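Ribose/Galactose Isomerase (Vibrio parahaemolyticus, PDB 3ONO) probably interconverts aldose and ketose forms of sugar phosphates as a LacAB/RpiB-type isomerase. Local coordinates at residues A[6-11]-A[20-25]; A[13-18]-A[39-44]. All blocks are in the same frame, centred on the assembly; numbering follows the deposited sequence.

Contact 1: A[6-11]-A[20-25]; sequences IALMME and MVAGEL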
# COMPACT_ATOMS: atom_id res chain seq x y z
N ILE A 6 -0.04 21.19 17.95
CA ILE A 6 -0.08 19.76 17.65
C ILE A 6 0.68 18.96 18.71
O ILE A 6 1.84 19.25 18.98
CB ILE A 6 0.56 19.48 16.28
CG1 ILE A 6 -0.07 20.37 15.20
CG2 ILE A 6 0.44 17.99 15.91
CD1 ILE A 6 0.70 20.38 13.85
N ALA A 7 0.03 17.96 19.30
CA ALA A 7 0.72 17.09 20.25
C ALA A 7 1.09 15.76 19.61
O ALA A 7 0.22 15.09 19.07
CB ALA A 7 -0.17 16.83 21.48
N LEU A 8 2.37 15.40 19.69
CA LEU A 8 2.80 14.07 19.26
C LEU A 8 2.83 13.19 20.50
O LEU A 8 3.34 13.61 21.55
CB LEU A 8 4.21 14.13 18.66
CG LEU A 8 4.89 12.80 18.38
CD1 LEU A 8 4.09 12.04 17.34
CD2 LEU A 8 6.32 13.07 17.89
N MSE A 9 2.26 11.99 20.42
CA MSE A 9 2.27 11.11 21.60
C MSE A 9 2.46 9.66 21.18
O MSE A 9 1.65 9.11 20.43
CB MSE A 9 1.00 11.29 22.44
CG MSE A 9 -0.27 11.06 21.68
SE MSE A 9 -1.81 11.39 22.84
CE MSE A 9 -1.66 13.29 23.03
N MSE A 10 3.54 9.06 21.66
CA MSE A 10 3.89 7.68 21.30
C MSE A 10 4.04 6.81 22.55
O MSE A 10 4.30 7.32 23.65
CB MSE A 10 5.12 7.66 20.39
CG MSE A 10 4.77 8.18 19.02
SE MSE A 10 6.34 8.58 17.94
CE MSE A 10 7.00 6.75 17.78
N GLU A 11 3.82 5.50 22.38
CA GLU A 11 3.82 4.55 23.49
C GLU A 11 5.04 3.62 23.45
O GLU A 11 5.92 3.77 22.61
CB GLU A 11 2.51 3.75 23.54
CG GLU A 11 2.12 3.12 22.20
CD GLU A 11 3.09 2.05 21.73
OE1 GLU A 11 3.81 2.33 20.76
OE2 GLU A 11 3.12 0.95 22.30
N MSE A 20 13.03 10.10 15.78
CA MSE A 20 12.82 10.23 14.34
C MSE A 20 11.50 10.94 14.05
O MSE A 20 11.45 11.89 13.28
CB MSE A 20 12.87 8.85 13.66
CG MSE A 20 12.67 8.90 12.15
SE MSE A 20 10.78 8.66 11.71
CE MSE A 20 10.50 6.95 12.62
N VAL A 21 10.41 10.49 14.67
CA VAL A 21 9.13 11.06 14.31
C VAL A 21 9.03 12.52 14.74
O VAL A 21 8.57 13.37 13.98
CB VAL A 21 7.94 10.26 14.92
CG1 VAL A 21 6.63 10.95 14.58
CG2 VAL A 21 7.94 8.84 14.39
N ALA A 22 9.48 12.81 15.95
CA ALA A 22 9.49 14.19 16.44
C ALA A 22 10.35 15.06 15.54
O ALA A 22 10.00 16.21 15.24
CB ALA A 22 10.02 14.23 17.87
N GLY A 23 11.48 14.52 15.10
CA GLY A 23 12.34 15.21 14.15
C GLY A 23 11.59 15.63 12.90
O GLY A 23 11.63 16.80 12.50
N GLU A 24 10.87 14.69 12.29
CA GLU A 24 10.12 14.99 11.08
C GLU A 24 8.98 15.95 11.38
O GLU A 24 8.71 16.86 10.60
CB GLU A 24 9.59 13.71 10.42
CG GLU A 24 10.70 12.71 10.00
CD GLU A 24 11.53 13.19 8.82
OE1 GLU A 24 11.21 14.26 8.25
OE2 GLU A 24 12.51 12.50 8.47
N LEU A 25 8.30 15.76 12.51
CA LEU A 25 7.14 16.61 12.82
C LEU A 25 7.58 18.05 13.05
O LEU A 25 6.97 18.99 12.54
CB LEU A 25 6.34 16.08 14.04
CG LEU A 25 5.03 16.80 14.33
CD1 LEU A 25 4.08 16.70 13.12
CD2 LEU A 25 4.37 16.19 15.56
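Leu8 meets three residues of 20-25 at once, in the strand-to-helix half of a beta-alpha-beta unit belonging to the alpha-beta-alpha sandwich. Both of its methyls reach Val21, Leu8 CD1 and CD2 each lying 3.9 Å from Val21 CG1, and CD2 goes on to sit 3.7 Å from CA of Ala22, against the helix backbone itself. Further back along the same side chain, Leu8 CB takes CD2 of Leu25 at 3.7 Å. With CG of Leu8 anti to the backbone N (chi1 170°), the branch point is carried out toward Val21 and Ala22.

On one flank of Leu8, the selenomethionine Met10 sets its SE 3.8 Å from Val21 CB, the two side chains crossing at a slant. A bend at chi3 (65°) turns CE back, leaving it 4.1 Å from Val21 CG2. On the other flank Ile6 makes a looser approach, its CG2 being 4.3 Å from CD2 of Leu25. Ile6, Leu8 and Met10 all direct CB to the helix. Strand 6-8 and helix 20-25 run nearly antiparallel, at 162°, with their axes 10.3 Å apart, the geometry of a helix returning along the face of a parallel sheet.

The next shell fixes both partners. Backbone hydrogen bonds tie Leu8 to Phe37 of one neighbouring strand and Ala7 to Val71 of the other, and Ile6 and Leu8 both pack on Val71. Phe133 of helix 125-136 touches both Val21 and Leu25, and Phe137 also packs on Leu25; beside them, Glu24 pairs with Arg130 in a salt bridge. Val21 and Leu25 stand one helical turn apart, joined by the backbone hydrogen bond from Leu25 N to Val21 O, 2.8 Å.

Contact 2: A[13-18]-A[39-44]; sequences SQAAKN and VGMTDE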
# COMPACT_ATOMS: atom_id res chain seq x y z
N SER A 13 5.93 0.47 22.76
CA SER A 13 6.42 -0.45 21.72
C SER A 13 7.19 0.28 20.62
O SER A 13 8.11 -0.28 20.00
CB SER A 13 5.29 -1.32 21.14
OG SER A 13 4.43 -0.61 20.26
N GLN A 14 6.82 1.54 20.37
CA GLN A 14 7.45 2.32 19.30
C GLN A 14 8.31 3.49 19.81
O GLN A 14 8.70 4.36 19.03
CB GLN A 14 6.38 2.86 18.35
CG GLN A 14 5.42 1.79 17.88
CD GLN A 14 6.15 0.63 17.23
OE1 GLN A 14 7.02 0.82 16.37
NE2 GLN A 14 5.81 -0.59 17.65
N ALA A 15 8.61 3.49 21.10
CA ALA A 15 9.28 4.63 21.72
C ALA A 15 10.66 4.92 21.15
O ALA A 15 11.08 6.07 21.14
CB ALA A 15 9.36 4.45 23.24
N ALA A 16 11.36 3.88 20.70
CA ALA A 16 12.70 4.07 20.10
C ALA A 16 12.62 4.97 18.90
O ALA A 16 13.60 5.63 18.55
CB ALA A 16 13.31 2.73 19.71
N LYS A 17 11.46 5.00 18.25
CA LYS A 17 11.28 5.77 17.03
C LYS A 17 10.80 7.19 17.26
O LYS A 17 10.64 7.96 16.30
CB LYS A 17 10.32 5.06 16.08
CG LYS A 17 10.97 3.87 15.40
CD LYS A 17 10.00 3.01 14.60
CE LYS A 17 10.79 1.94 13.84
NZ LYS A 17 9.90 0.93 13.18
N ASN A 18 10.57 7.56 18.53
CA ASN A 18 10.06 8.90 18.80
C ASN A 18 10.99 10.01 18.32
O ASN A 18 10.52 11.01 17.77
CB ASN A 18 9.70 9.10 20.27
CG ASN A 18 9.28 10.52 20.56
OD1 ASN A 18 10.05 11.32 21.11
ND2 ASN A 18 8.05 10.86 20.18
N VAL A 39 4.57 14.98 23.79
CA VAL A 39 4.05 14.77 25.15
C VAL A 39 3.98 13.33 25.58
O VAL A 39 3.73 13.05 26.76
CB VAL A 39 2.64 15.38 25.33
CG1 VAL A 39 2.65 16.85 24.92
CG2 VAL A 39 1.62 14.60 24.50
N GLY A 40 4.15 12.40 24.64
CA GLY A 40 4.21 10.99 24.96
C GLY A 40 5.65 10.58 25.26
O GLY A 40 6.46 11.41 25.67
N MSE A 41 5.96 9.30 25.09
CA MSE A 41 7.31 8.81 25.35
C MSE A 41 8.34 9.39 24.39
O MSE A 41 8.09 9.53 23.19
CB MSE A 41 7.35 7.29 25.32
CG MSE A 41 6.58 6.69 26.48
SE MSE A 41 6.69 4.76 26.49
CE MSE A 41 8.48 4.56 27.23
N THR A 42 9.51 9.72 24.92
CA THR A 42 10.59 10.25 24.08
C THR A 42 11.60 9.16 23.73
O THR A 42 12.33 9.27 22.74
CB THR A 42 11.32 11.41 24.79
OG1 THR A 42 11.83 10.94 26.05
CG2 THR A 42 10.36 12.58 25.05
N ASP A 43 11.66 8.13 24.55
CA ASP A 43 12.49 6.96 24.27
C ASP A 43 12.06 5.80 25.17
O ASP A 43 11.15 5.96 26.00
CB ASP A 43 13.97 7.28 24.42
CG ASP A 43 14.31 7.82 25.79
OD1 ASP A 43 14.01 7.14 26.79
OD2 ASP A 43 14.88 8.93 25.86
N GLU A 44 12.71 4.64 25.02
CA GLU A 44 12.23 3.44 25.72
C GLU A 44 12.36 3.53 27.24
O GLU A 44 11.68 2.80 27.97
CB GLU A 44 12.92 2.18 25.21
CG GLU A 44 12.33 1.67 23.91
CD GLU A 44 13.11 0.51 23.31
OE1 GLU A 44 14.29 0.33 23.69
OE2 GLU A 44 12.55 -0.21 22.45
O HOH W 1 10.71 1.04 20.43
O HOH W 2 13.36 7.96 20.62
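Ala15 presses its CB against the backbone of 39-44, 3.6 Å from Asp43 C, where two loops meet beyond the C-terminal ends of adjacent strands 5-8 and 35-38 in a Rossmann-like parallel sheet. Met41 lies alongside: its CB and its CE, folded back by the bend at chi3 (78°), are each 4.1 Å from that same methyl. Glu44 approaches from farther along the chain, laying CG near Ala15 CB and then extending so that its carboxylate comes beside Ala16.

Asn18 points toward the other loop, and its CG, anti to the backbone N (chi1 176°), is brought 3.1 Å from Met41 O. The backbones also meet directly through a CA-H...O contact from Asp43 CA to Ala15 O, 3.5 Å long and 157° at the hydrogen. The Asp43 carboxylate turns to its own loop instead, where OD1 accepts from Asn45 N.

Two waters join the loops. One bridges Ala15 O and Thr42 O, although its protons may be shared with further acceptors. The other accepts from Ala16 N at 2.9 Å and donates to Ser13 O and, at 3.0 Å, to Glu44 OE2.

From the N terminus the chain runs along strand 5-8, which 6-11 overlaps and extends beyond, passes 13-18, and enters helix 18-31, whose segment 20-25 turns back on the strand to close a short loop as contact 1. It then goes on through strand 35-38 to 39-44, which returns to 13-18 and closes the longer loop of contact 2. The segments alternate, so the two closures cross: contact 1 fixes helix to strand, contact 2 fixes the loops that follow the two strands. Their centres lie about 9 Å apart. They are joined by probable backbone hydrogen bonds, Met41 N to Met10 O at 3.0 Å and Val39 N to Leu8 O at 2.9 Å.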